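Long-range contacts in type III restriction-modification enzyme EcoP15I Res subunit (Escherichia coli, PDB 4ZCF), which forms the ATP-dependent motor and nuclease subunit of a type III restriction enzyme, which cleaves DNA 25-27 base pairs downstream of one of two inversely oriented CAGCAG sites: residues H382-E386 with R495-F499; N108-I112 with F170-S174; L41-L46 with A218-F222; I694-F698 with G791-Y795; A283-D287 with N373-K377. All coordinates share one frame; numbering follows the deposited sequence.

Contact 1: residues H382-E386 with R495-F499; sequences HFKLE and RRFIF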
# COMPACT_ATOMS: atom_id res chain seq x y z
N HIS C 382 -45.51 15.70 5.82
CA HIS C 382 -44.46 15.78 4.80
C HIS C 382 -45.02 16.21 3.45
O HIS C 382 -44.46 17.12 2.84
CB HIS C 382 -43.69 14.47 4.66
CG HIS C 382 -42.47 14.57 3.78
ND1 HIS C 382 -42.13 13.57 2.90
CD2 HIS C 382 -41.55 15.56 3.69
CE1 HIS C 382 -41.02 13.96 2.31
NE2 HIS C 382 -40.63 15.16 2.75
N PHE C 383 -46.10 15.54 2.98
CA PHE C 383 -46.76 15.83 1.70
C PHE C 383 -47.35 17.23 1.66
O PHE C 383 -47.33 17.86 0.60
CB PHE C 383 -47.76 14.74 1.31
CG PHE C 383 -47.10 13.44 0.88
CD1 PHE C 383 -46.76 12.46 1.82
CD2 PHE C 383 -46.81 13.19 -0.46
CE1 PHE C 383 -46.15 11.27 1.42
CE2 PHE C 383 -46.19 11.99 -0.85
CZ PHE C 383 -45.87 11.04 0.09
N LYS C 384 -47.78 17.76 2.83
CA LYS C 384 -48.28 19.14 3.00
C LYS C 384 -47.12 20.13 2.74
O LYS C 384 -47.35 21.24 2.24
CB LYS C 384 -48.85 19.36 4.42
CG LYS C 384 -50.35 19.08 4.60
CD LYS C 384 -51.30 20.02 3.80
CE LYS C 384 -51.35 21.45 4.29
NZ LYS C 384 -52.19 22.29 3.40
N LEU C 385 -45.89 19.71 3.10
CA LEU C 385 -44.69 20.50 2.91
C LEU C 385 -44.12 20.25 1.51
O LEU C 385 -43.55 21.16 0.92
CB LEU C 385 -43.65 20.16 3.99
CG LEU C 385 -42.52 21.16 4.18
CD1 LEU C 385 -42.83 22.12 5.31
CD2 LEU C 385 -41.25 20.46 4.46
N GLU C 386 -44.29 19.02 0.99
CA GLU C 386 -43.79 18.62 -0.32
C GLU C 386 -44.44 19.41 -1.45
O GLU C 386 -43.74 20.09 -2.19
CB GLU C 386 -43.94 17.11 -0.53
CG GLU C 386 -42.91 16.55 -1.50
CD GLU C 386 -42.79 15.04 -1.41
OE1 GLU C 386 -42.79 14.39 -2.48
OE2 GLU C 386 -42.72 14.51 -0.28
N ARG C 495 -36.46 9.11 -3.57
CA ARG C 495 -36.16 8.93 -2.13
C ARG C 495 -36.18 10.26 -1.35
O ARG C 495 -35.51 11.22 -1.71
CB ARG C 495 -34.82 8.22 -1.95
N ARG C 496 -37.01 10.31 -0.29
CA ARG C 496 -37.22 11.48 0.57
C ARG C 496 -37.42 11.07 2.03
O ARG C 496 -37.21 11.88 2.93
CB ARG C 496 -38.41 12.32 0.06
CG ARG C 496 -39.74 11.57 0.03
CD ARG C 496 -40.68 12.08 -1.03
NE ARG C 496 -40.63 11.25 -2.22
CZ ARG C 496 -41.65 11.05 -3.06
NH1 ARG C 496 -42.81 11.65 -2.84
NH2 ARG C 496 -41.50 10.26 -4.11
N PHE C 497 -37.83 9.82 2.25
CA PHE C 497 -38.04 9.25 3.57
C PHE C 497 -36.82 8.41 3.88
O PHE C 497 -36.40 7.62 3.04
CB PHE C 497 -39.32 8.40 3.64
CG PHE C 497 -40.59 9.18 3.38
CD1 PHE C 497 -41.23 9.86 4.41
CD2 PHE C 497 -41.17 9.20 2.12
CE1 PHE C 497 -42.41 10.57 4.17
CE2 PHE C 497 -42.34 9.92 1.88
CZ PHE C 497 -42.96 10.59 2.91
N ILE C 498 -36.23 8.61 5.06
CA ILE C 498 -35.04 7.87 5.47
C ILE C 498 -35.27 7.18 6.80
O ILE C 498 -35.77 7.79 7.75
CB ILE C 498 -33.75 8.76 5.49
CG1 ILE C 498 -33.39 9.27 4.08
CG2 ILE C 498 -32.56 8.02 6.11
CD1 ILE C 498 -33.89 10.70 3.74
N PHE C 499 -34.88 5.92 6.87
CA PHE C 499 -34.95 5.13 8.08
C PHE C 499 -33.53 4.88 8.54
O PHE C 499 -32.74 4.25 7.84
CB PHE C 499 -35.72 3.83 7.84
CG PHE C 499 -37.21 4.05 7.71
CD1 PHE C 499 -37.79 4.32 6.48
CD2 PHE C 499 -38.04 3.96 8.83
CE1 PHE C 499 -39.17 4.52 6.36
CE2 PHE C 499 -39.43 4.15 8.71
CZ PHE C 499 -39.98 4.43 7.47

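Contact 2: residues N108-I112 with F170-S174; sequences NKFII and FVEAS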
# COMPACT_ATOMS: atom_id res chain seq x y z
N ASN C 108 2.00 25.90 7.80
CA ASN C 108 1.53 24.93 6.80
C ASN C 108 1.21 23.53 7.34
O ASN C 108 0.86 22.63 6.56
CB ASN C 108 2.51 24.88 5.60
CG ASN C 108 3.86 24.29 5.92
OD1 ASN C 108 4.54 24.69 6.87
ND2 ASN C 108 4.29 23.34 5.09
N LYS C 109 1.35 23.34 8.66
CA LYS C 109 1.11 22.06 9.32
C LYS C 109 0.23 22.23 10.55
O LYS C 109 0.57 22.97 11.48
CB LYS C 109 2.43 21.32 9.60
CG LYS C 109 2.96 20.64 8.35
CD LYS C 109 4.11 19.72 8.58
CE LYS C 109 4.71 19.37 7.25
NZ LYS C 109 5.89 18.46 7.40
N PHE C 110 -0.96 21.60 10.50
CA PHE C 110 -2.00 21.70 11.53
C PHE C 110 -2.53 20.32 11.90
O PHE C 110 -2.68 19.46 11.03
CB PHE C 110 -3.18 22.57 11.01
CG PHE C 110 -2.82 23.92 10.43
CD1 PHE C 110 -2.43 24.04 9.10
CD2 PHE C 110 -2.95 25.07 11.18
CE1 PHE C 110 -2.07 25.29 8.57
CE2 PHE C 110 -2.62 26.32 10.65
CZ PHE C 110 -2.18 26.43 9.34
N ILE C 111 -2.86 20.13 13.18
CA ILE C 111 -3.47 18.90 13.69
C ILE C 111 -4.94 19.22 14.07
O ILE C 111 -5.17 20.11 14.89
CB ILE C 111 -2.67 18.19 14.84
CG1 ILE C 111 -1.18 18.00 14.46
CG2 ILE C 111 -3.33 16.85 15.20
CD1 ILE C 111 -0.20 17.42 15.59
N ILE C 112 -5.92 18.55 13.41
CA ILE C 112 -7.35 18.70 13.72
C ILE C 112 -7.69 17.55 14.65
O ILE C 112 -7.69 16.39 14.21
CB ILE C 112 -8.30 18.67 12.47
CG1 ILE C 112 -8.04 19.84 11.52
CG2 ILE C 112 -9.78 18.64 12.91
CD1 ILE C 112 -8.70 19.66 10.16
N PHE C 170 2.65 13.03 7.20
CA PHE C 170 2.40 14.40 7.65
C PHE C 170 3.71 15.03 8.11
O PHE C 170 4.02 16.14 7.69
CB PHE C 170 1.30 14.43 8.75
CG PHE C 170 1.07 15.78 9.43
CD1 PHE C 170 0.26 16.74 8.84
CD2 PHE C 170 1.63 16.06 10.67
CE1 PHE C 170 0.03 17.97 9.47
CE2 PHE C 170 1.39 17.28 11.32
CZ PHE C 170 0.61 18.23 10.70
N VAL C 171 4.46 14.32 8.96
CA VAL C 171 5.75 14.76 9.48
C VAL C 171 6.77 14.96 8.32
O VAL C 171 7.36 16.04 8.20
CB VAL C 171 6.25 13.77 10.59
CG1 VAL C 171 7.74 13.92 10.87
CG2 VAL C 171 5.44 13.93 11.87
N GLU C 172 6.88 13.95 7.42
CA GLU C 172 7.77 13.92 6.26
C GLU C 172 7.47 14.85 5.07
O GLU C 172 8.37 15.08 4.24
CB GLU C 172 7.99 12.47 5.79
CG GLU C 172 8.84 11.62 6.73
CD GLU C 172 10.21 12.15 7.13
OE1 GLU C 172 10.86 12.82 6.30
OE2 GLU C 172 10.63 11.87 8.27
N ALA C 173 6.22 15.36 4.96
CA ALA C 173 5.74 16.26 3.90
C ALA C 173 6.51 17.58 3.84
O ALA C 173 6.71 18.24 4.86
CB ALA C 173 4.26 16.53 4.07
N SER C 174 6.95 17.96 2.63
CA SER C 174 7.76 19.15 2.32
C SER C 174 6.95 20.45 2.27
O SER C 174 5.81 20.44 1.81
CB SER C 174 8.53 18.93 1.02
OG SER C 174 9.12 20.13 0.53

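Contact 3: residues L41-L46 with A218-F222; sequences LANPEL and AVKPF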
# COMPACT_ATOMS: atom_id res chain seq x y z
N LEU C 41 10.41 20.76 6.78
CA LEU C 41 9.41 19.86 7.38
C LEU C 41 8.65 20.49 8.55
O LEU C 41 7.50 20.12 8.81
CB LEU C 41 10.08 18.54 7.85
CG LEU C 41 11.08 17.83 6.92
CD1 LEU C 41 12.27 17.42 7.67
CD2 LEU C 41 10.50 16.63 6.31
N ALA C 42 9.30 21.38 9.32
CA ALA C 42 8.65 21.98 10.49
C ALA C 42 8.02 23.33 10.19
O ALA C 42 8.35 23.97 9.19
CB ALA C 42 9.62 22.07 11.67
N ASN C 43 7.11 23.76 11.07
CA ASN C 43 6.43 25.04 10.97
C ASN C 43 7.33 26.18 11.45
O ASN C 43 8.11 25.96 12.38
CB ASN C 43 5.22 25.05 11.92
CG ASN C 43 3.87 24.78 11.34
OD1 ASN C 43 3.65 24.68 10.12
ND2 ASN C 43 2.93 24.68 12.23
N PRO C 44 7.12 27.43 10.96
CA PRO C 44 7.85 28.57 11.54
C PRO C 44 7.34 28.81 12.97
O PRO C 44 6.16 28.56 13.26
CB PRO C 44 7.45 29.75 10.64
CG PRO C 44 6.82 29.13 9.42
CD PRO C 44 6.19 27.89 9.91
N GLU C 45 8.23 29.25 13.88
CA GLU C 45 7.82 29.53 15.25
C GLU C 45 7.19 30.93 15.27
O GLU C 45 7.88 31.91 15.01
CB GLU C 45 9.01 29.45 16.20
N LEU C 46 5.86 31.01 15.48
CA LEU C 46 5.13 32.28 15.53
C LEU C 46 5.19 32.86 16.95
O LEU C 46 4.37 32.52 17.82
CB LEU C 46 3.68 32.12 15.02
CG LEU C 46 2.92 33.41 14.72
CD1 LEU C 46 3.56 34.17 13.55
CD2 LEU C 46 1.45 33.13 14.44
N ALA C 218 7.99 18.07 17.23
CA ALA C 218 9.06 18.71 16.46
C ALA C 218 8.60 19.50 15.22
O ALA C 218 9.34 20.36 14.72
CB ALA C 218 10.09 17.67 16.05
N VAL C 219 7.40 19.18 14.71
CA VAL C 219 6.78 19.84 13.55
C VAL C 219 6.28 21.26 13.96
O VAL C 219 6.04 22.11 13.08
CB VAL C 219 5.68 18.89 12.98
CG1 VAL C 219 4.43 19.62 12.52
CG2 VAL C 219 6.25 18.02 11.87
N LYS C 220 6.20 21.54 15.29
CA LYS C 220 5.75 22.78 15.93
C LYS C 220 4.32 23.04 15.44
O LYS C 220 4.11 23.91 14.60
CB LYS C 220 6.72 23.96 15.66
CG LYS C 220 8.11 23.79 16.26
CD LYS C 220 9.08 24.78 15.62
CE LYS C 220 10.52 24.31 15.65
NZ LYS C 220 11.26 24.72 14.42
N PRO C 221 3.33 22.22 15.86
CA PRO C 221 1.99 22.36 15.27
C PRO C 221 1.02 23.37 15.87
O PRO C 221 1.16 23.78 17.03
CB PRO C 221 1.43 20.94 15.35
CG PRO C 221 2.10 20.35 16.55
CD PRO C 221 3.38 21.09 16.81
N PHE C 222 -0.01 23.71 15.08
CA PHE C 222 -1.16 24.54 15.47
C PHE C 222 -2.32 23.54 15.57
O PHE C 222 -2.65 22.87 14.59
CB PHE C 222 -1.44 25.64 14.41
CG PHE C 222 -0.86 27.00 14.75
CD1 PHE C 222 0.51 27.18 14.87
CD2 PHE C 222 -1.69 28.09 14.97
CE1 PHE C 222 1.03 28.44 15.18
CE2 PHE C 222 -1.16 29.34 15.29
CZ PHE C 222 0.19 29.50 15.40

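Contact 4: residues I694-F698 with G791-Y795; sequences IFKSF and GFSKY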
# COMPACT_ATOMS: atom_id res chain seq x y z
N ILE C 694 -7.98 57.90 -11.90
CA ILE C 694 -9.00 57.91 -10.84
C ILE C 694 -8.50 57.13 -9.61
O ILE C 694 -8.65 57.61 -8.48
CB ILE C 694 -10.37 57.42 -11.39
CG1 ILE C 694 -10.87 58.35 -12.52
CG2 ILE C 694 -11.43 57.29 -10.27
CD1 ILE C 694 -11.79 57.70 -13.58
N PHE C 695 -7.87 55.96 -9.84
CA PHE C 695 -7.30 55.14 -8.76
C PHE C 695 -6.02 55.80 -8.15
O PHE C 695 -5.73 55.60 -6.97
CB PHE C 695 -7.06 53.68 -9.22
CG PHE C 695 -6.49 52.78 -8.14
CD1 PHE C 695 -7.28 52.35 -7.08
CD2 PHE C 695 -5.15 52.43 -8.14
CE1 PHE C 695 -6.74 51.57 -6.05
CE2 PHE C 695 -4.60 51.66 -7.11
CZ PHE C 695 -5.40 51.23 -6.07
N LYS C 696 -5.28 56.59 -8.97
CA LYS C 696 -4.07 57.33 -8.56
C LYS C 696 -4.44 58.46 -7.58
O LYS C 696 -3.76 58.63 -6.57
CB LYS C 696 -3.34 57.89 -9.81
CG LYS C 696 -2.06 58.67 -9.51
CD LYS C 696 -0.90 58.32 -10.45
CE LYS C 696 -0.96 59.00 -11.80
NZ LYS C 696 0.16 58.57 -12.68
N SER C 697 -5.52 59.22 -7.88
CA SER C 697 -6.03 60.32 -7.05
C SER C 697 -6.39 59.82 -5.65
O SER C 697 -5.93 60.41 -4.67
CB SER C 697 -7.24 60.97 -7.72
OG SER C 697 -6.87 61.55 -8.96
N PHE C 698 -7.16 58.70 -5.57
CA PHE C 698 -7.55 58.05 -4.32
C PHE C 698 -6.29 57.58 -3.55
O PHE C 698 -6.24 57.71 -2.32
CB PHE C 698 -8.50 56.85 -4.60
CG PHE C 698 -8.32 55.68 -3.66
CD1 PHE C 698 -8.86 55.70 -2.38
CD2 PHE C 698 -7.56 54.57 -4.03
CE1 PHE C 698 -8.63 54.65 -1.48
CE2 PHE C 698 -7.35 53.51 -3.15
CZ PHE C 698 -7.90 53.55 -1.89
N GLY C 791 -11.44 51.75 1.48
CA GLY C 791 -11.18 53.13 1.08
C GLY C 791 -11.63 53.47 -0.32
O GLY C 791 -12.37 54.44 -0.50
N PHE C 792 -11.20 52.68 -1.33
CA PHE C 792 -11.57 52.91 -2.74
C PHE C 792 -13.07 52.82 -2.98
O PHE C 792 -13.59 53.60 -3.78
CB PHE C 792 -10.77 52.03 -3.71
CG PHE C 792 -10.93 52.33 -5.19
CD1 PHE C 792 -10.51 53.55 -5.72
CD2 PHE C 792 -11.45 51.38 -6.06
CE1 PHE C 792 -10.63 53.82 -7.09
CE2 PHE C 792 -11.57 51.65 -7.43
CZ PHE C 792 -11.16 52.87 -7.93
N SER C 793 -13.77 51.92 -2.25
CA SER C 793 -15.22 51.75 -2.31
C SER C 793 -15.93 53.04 -1.89
O SER C 793 -16.85 53.48 -2.59
CB SER C 793 -15.66 50.59 -1.42
OG SER C 793 -16.35 49.59 -2.16
N LYS C 794 -15.49 53.65 -0.76
CA LYS C 794 -16.03 54.91 -0.22
C LYS C 794 -15.79 56.06 -1.20
O LYS C 794 -16.72 56.80 -1.52
CB LYS C 794 -15.40 55.23 1.13
N TYR C 795 -14.55 56.17 -1.72
CA TYR C 795 -14.13 57.19 -2.68
C TYR C 795 -15.02 57.15 -3.91
O TYR C 795 -15.49 58.20 -4.34
CB TYR C 795 -12.65 56.99 -3.07
CG TYR C 795 -12.08 58.08 -3.95
CD1 TYR C 795 -12.30 58.08 -5.33
CD2 TYR C 795 -11.30 59.09 -3.41
CE1 TYR C 795 -11.77 59.08 -6.14
CE2 TYR C 795 -10.75 60.09 -4.22
CZ TYR C 795 -11.00 60.08 -5.59
OH TYR C 795 -10.46 61.05 -6.39

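Contact 5: residues A283-D287 with N373-K377; sequences AYIED and NMMRK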
# COMPACT_ATOMS: atom_id res chain seq x y z
N ALA C 283 -42.60 21.22 17.39
CA ALA C 283 -42.71 19.98 18.16
C ALA C 283 -44.10 19.33 18.18
O ALA C 283 -45.10 20.03 18.35
CB ALA C 283 -42.22 20.20 19.57
N TYR C 284 -44.12 17.99 18.01
CA TYR C 284 -45.32 17.13 18.01
C TYR C 284 -45.20 16.06 19.10
O TYR C 284 -44.30 15.22 19.02
CB TYR C 284 -45.52 16.45 16.65
CG TYR C 284 -45.83 17.40 15.51
CD1 TYR C 284 -47.15 17.75 15.21
CD2 TYR C 284 -44.82 17.93 14.71
CE1 TYR C 284 -47.45 18.61 14.16
CE2 TYR C 284 -45.11 18.79 13.66
CZ TYR C 284 -46.43 19.12 13.38
OH TYR C 284 -46.71 19.97 12.33
N ILE C 285 -46.11 16.10 20.09
CA ILE C 285 -46.16 15.14 21.20
C ILE C 285 -47.28 14.11 20.94
O ILE C 285 -48.46 14.46 21.01
CB ILE C 285 -46.34 15.84 22.58
CG1 ILE C 285 -45.71 17.28 22.68
CG2 ILE C 285 -46.00 14.93 23.75
CD1 ILE C 285 -44.18 17.46 22.70
N GLU C 286 -46.90 12.85 20.62
CA GLU C 286 -47.85 11.78 20.30
C GLU C 286 -48.27 10.94 21.53
O GLU C 286 -47.44 10.28 22.14
CB GLU C 286 -47.32 10.91 19.14
CG GLU C 286 -48.07 9.61 18.86
CD GLU C 286 -49.38 9.72 18.12
OE1 GLU C 286 -49.39 10.28 16.99
OE2 GLU C 286 -50.39 9.16 18.62
N ASP C 287 -49.58 10.96 21.86
CA ASP C 287 -50.17 10.20 22.97
C ASP C 287 -51.10 9.11 22.44
O ASP C 287 -50.75 8.37 21.51
CB ASP C 287 -50.94 11.14 23.91
CG ASP C 287 -51.07 10.64 25.34
OD1 ASP C 287 -51.71 9.58 25.55
OD2 ASP C 287 -50.59 11.34 26.26
N ASN C 373 -48.87 5.48 14.66
CA ASN C 373 -49.57 6.76 14.76
C ASN C 373 -48.60 7.90 14.45
O ASN C 373 -48.94 8.81 13.68
CB ASN C 373 -50.19 6.93 16.15
CG ASN C 373 -51.57 7.53 16.16
OD1 ASN C 373 -51.76 8.73 15.94
ND2 ASN C 373 -52.57 6.72 16.47
N MET C 374 -47.38 7.85 15.04
CA MET C 374 -46.31 8.84 14.85
C MET C 374 -45.84 8.89 13.39
O MET C 374 -45.66 9.99 12.85
CB MET C 374 -45.12 8.51 15.78
CG MET C 374 -44.88 9.55 16.85
SD MET C 374 -43.35 9.31 17.78
CE MET C 374 -43.78 7.85 18.77
N MET C 375 -45.68 7.71 12.76
CA MET C 375 -45.25 7.53 11.37
C MET C 375 -46.29 8.04 10.37
O MET C 375 -45.93 8.70 9.40
CB MET C 375 -44.89 6.06 11.12
CG MET C 375 -44.43 5.78 9.71
SD MET C 375 -43.79 4.10 9.50
CE MET C 375 -45.33 3.15 9.51
N ARG C 376 -47.59 7.73 10.62
CA ARG C 376 -48.72 8.17 9.80
C ARG C 376 -48.83 9.71 9.79
O ARG C 376 -48.98 10.30 8.73
CB ARG C 376 -50.02 7.55 10.33
CG ARG C 376 -51.22 7.64 9.38
CD ARG C 376 -52.38 6.78 9.84
NE ARG C 376 -52.92 7.20 11.14
CZ ARG C 376 -52.80 6.51 12.27
NH1 ARG C 376 -52.15 5.35 12.29
NH2 ARG C 376 -53.33 6.97 13.40
N LYS C 377 -48.72 10.33 10.99
CA LYS C 377 -48.77 11.78 11.22
C LYS C 377 -47.64 12.54 10.47
O LYS C 377 -47.92 13.58 9.86
CB LYS C 377 -48.76 12.06 12.73
CG LYS C 377 -49.17 13.47 13.14
CD LYS C 377 -49.44 13.58 14.65
CE LYS C 377 -48.20 13.84 15.49
NZ LYS C 377 -48.54 13.97 16.93

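Contact 1: residues H382-E386 with R495-F499
H382 and E386 each hold CG opposite the backbone N (chi1 -171° and -153°), which carries the imidazole and the carboxylate off helix 368-389 toward F497 and R496. F497, at the start of strand 497-501, sends its ring to the imidazole. Its ring and that of H382 form an offset edge-to-face pair, with centroids 4.7 Å apart. The imidazole gives its edge and F497 gives one face. F383 reaches the edge of the F497 ring, with F383 CE1 3.6 Å from F497 CZ. These two rings are set obliquely, and the three rings form a small aromatic cluster.

R496 runs beside the cluster. Its CG touches the imidazole edge at H382 CE1, 3.5 Å away. Its chain bends at chi3 and brings NH1 to E386 OE1, a salt bridge of 2.8 Å. The carboxylate and guanidinium planes are 68° apart, and OE1, not OE2, makes the close approach to NH1. R496 NE bonds to P494 O.

The contact packs the helix on the parallel sheet of the second RecA-like half of the helicase-like domain. Both E386 and R496 are buried. Each charge probably offsets the other, which would help keep the glutamate ionised beside the rings.

Contact 2: residues N108-I112 with F170-S174
K109 and F170 bury most of the surface here, and they slide past each other in opposite directions. K109 starts strand 109-113, and F170 lies near the C-terminal end of helix 165-172. The lysine chain is extended beyond CG. K109 CB meets the ring at F170 CZ, 3.8 Å away, and CD then lies over one face. F170 sets CG opposite its backbone N (chi1 173°), which sends the ring back under this chain and on to the strand backbone. There F170 CE1 lies 3.5 Å from F110 O. I111 adds a smaller apolar touch, with I111 CG1 4.1 Å from F170 CE2.

The tip of K109 goes to the helix end. K109 NZ bonds to F170 O at 3.0 Å and to A173 O at 2.7 Å. Both bonds lie in the carbonyl plane, and the second falls on a lone pair of A173 O. V171 O is also close, 2.9 Å from K109 NZ. L41 O, from outside the two segments, is a further hydrogen-bond partner of NZ. A methionine in place of K109 would probably leave the carbonyls of F170, A173 and L41 without their shared donor.

Strand 109-113 is an inner strand of the first RecA-like sheet, and helix 165-172 packs against it. The ammonium group meets the carbonyl end of this helix, where the helix dipole would be expected to favour a positive charge. The buried charge is thus probably stabilised by backbone oxygens.

Contact 3: residues L41-L46 with A218-F222
N43 points its side chain at the loop at V219 and K220, and it meets that loop with both backbone and side chain. N43 N donates to V219 O at 2.8 Å in a nearly straight bond, with an angle of 166° at the hydrogen. N43 ND2 donates to K220 O, also at 2.8 Å, but this bond is more bent at 142°. Both donors are tilted out of the carbonyl planes they address, and K220 O stands a little out of the plane of the N43 amide.

K220 takes positive phi as the chain leaves helix 212-217. Its side chain comes back along the other segment, with K220 CD 3.6 Å from N43 O. A42 CB rests on the same loop, 3.5 Å from A218 O. V219 CG2 packs near L41 O.

Further on, L46 and F222 cross at about a right angle. L46 holds CG anti to the backbone N (chi1 -166°), which turns its branch to the ring. L46 CD2 reaches the ring obliquely at F222 CZ, 4.0 Å away.

The contact ties the loop that leads into strand 45-47 to the loop that leads into strand 222-226 of the first RecA-like sheet. The N43 amide also serves the start of strand 109-113 and the residue before it: OD1 accepts from N108 N, and ND2 gives a bond to K109 O. K220 O has a second donor in Q247 NE2. The buried amide is therefore used at both ends, and its rotation is probably fixed by these bonds. Two loops and the start of a strand are joined through uncharged hydrogen bonds.

Contact 4: residues I694-F698 with G791-Y795
F698 enters the interface with CB over the centre of the Y795 ring, a CH-pi contact of 3.8 Å from F698 CB to the ring centroid. Y795 is well placed for this because its CG stands opposite the backbone N (chi1 -174°). Next along F698, CG and CD2 approach the F792 ring obliquely, with F698 CD2 3.5 Å from F792 CD1. CD1 lies near F792 CA. At the far edge, F698 CE1 comes against the backbone at G791 C, 3.4 Å away, and CE2 and CZ lie nearest F792 CB. That CB sits above one face of the F698 ring, 3.8 Å from the centroid, as a second CH-pi contact.

Helices 688-701 and 782-798 cross here at 111°, with the local axes 10.7 Å apart. F695, F698, F792 and Y795 fill the crossing as an aromatic cluster. With an alanine at F698, the ring would be gone, and CB and CD1 of F792 and the backbone at G791 would probably border a gap.

F695 turns its edge to the face of F792, and the planes stand at 79°. F695 CD1 lies 3.7 Å from F792 CE1. Beyond these helices, F695 packs on L763 and V766 of helix 760-769. Y795 OH reaches S697 CB at 3.5 Å, while S697 OG bonds back to S693 O. F792 also touches M621 of a neighbouring subunit.

Contact 5: residues A283-D287 with N373-K377
E286 OE1 faces K377 NZ across the contact in a long salt bridge of 3.8 Å. The side chain of N373 lies against the same carboxylate from the preceding turn of the helix, with N373 CB 3.3 Å from E286 OE2.

E286 sets CG opposite its backbone N (chi1 169°), and the bend at chi2 brings the carboxylate against N373. The apolar part of E286 crosses M374 obliquely, with E286 CB 3.6 Å from M374 CG. K377 runs out toward the strand and bends at chi3. K377 CE then lies 3.9 Å from Y284 CB, and the two side chains cross obliquely. At its long separation the lysine probably gives E286 only a loose charge balance; M374 packs more closely on its apolar part.

Strand 280-285 belongs to the parallel sheet of the second RecA-like half, between strands 553-558 and 591-593. Y284 and E286 pair through their backbones with strand 553-558, and the Y284 ring stacks on Y557. Helix 368-389 packs across one face of this sheet, and K377 also touches Y557. On another side of the helix, M375 and R376 pack on helix 421-434.

How the contacts relate
Contacts 1 and 5 both join helix 368-389 to the second parallel sheet, with centres about 15 Å apart. Contact 1 is buried and combines aromatic rings with a short salt bridge. Contact 5 is partly buried, and its salt bridge is long. Contacts 2 and 3 lie in the first sheet region, with centres about 9 Å apart. They are buried and touch directly, as F110 packs on F222. Both rely on hydrogen bonds to backbone carbonyls, from a lysine in contact 2 and an asparagine in contact 3. Contact 4 is remote from all the others. It joins two helices without any sheet, is partly buried, and is almost wholly aromatic.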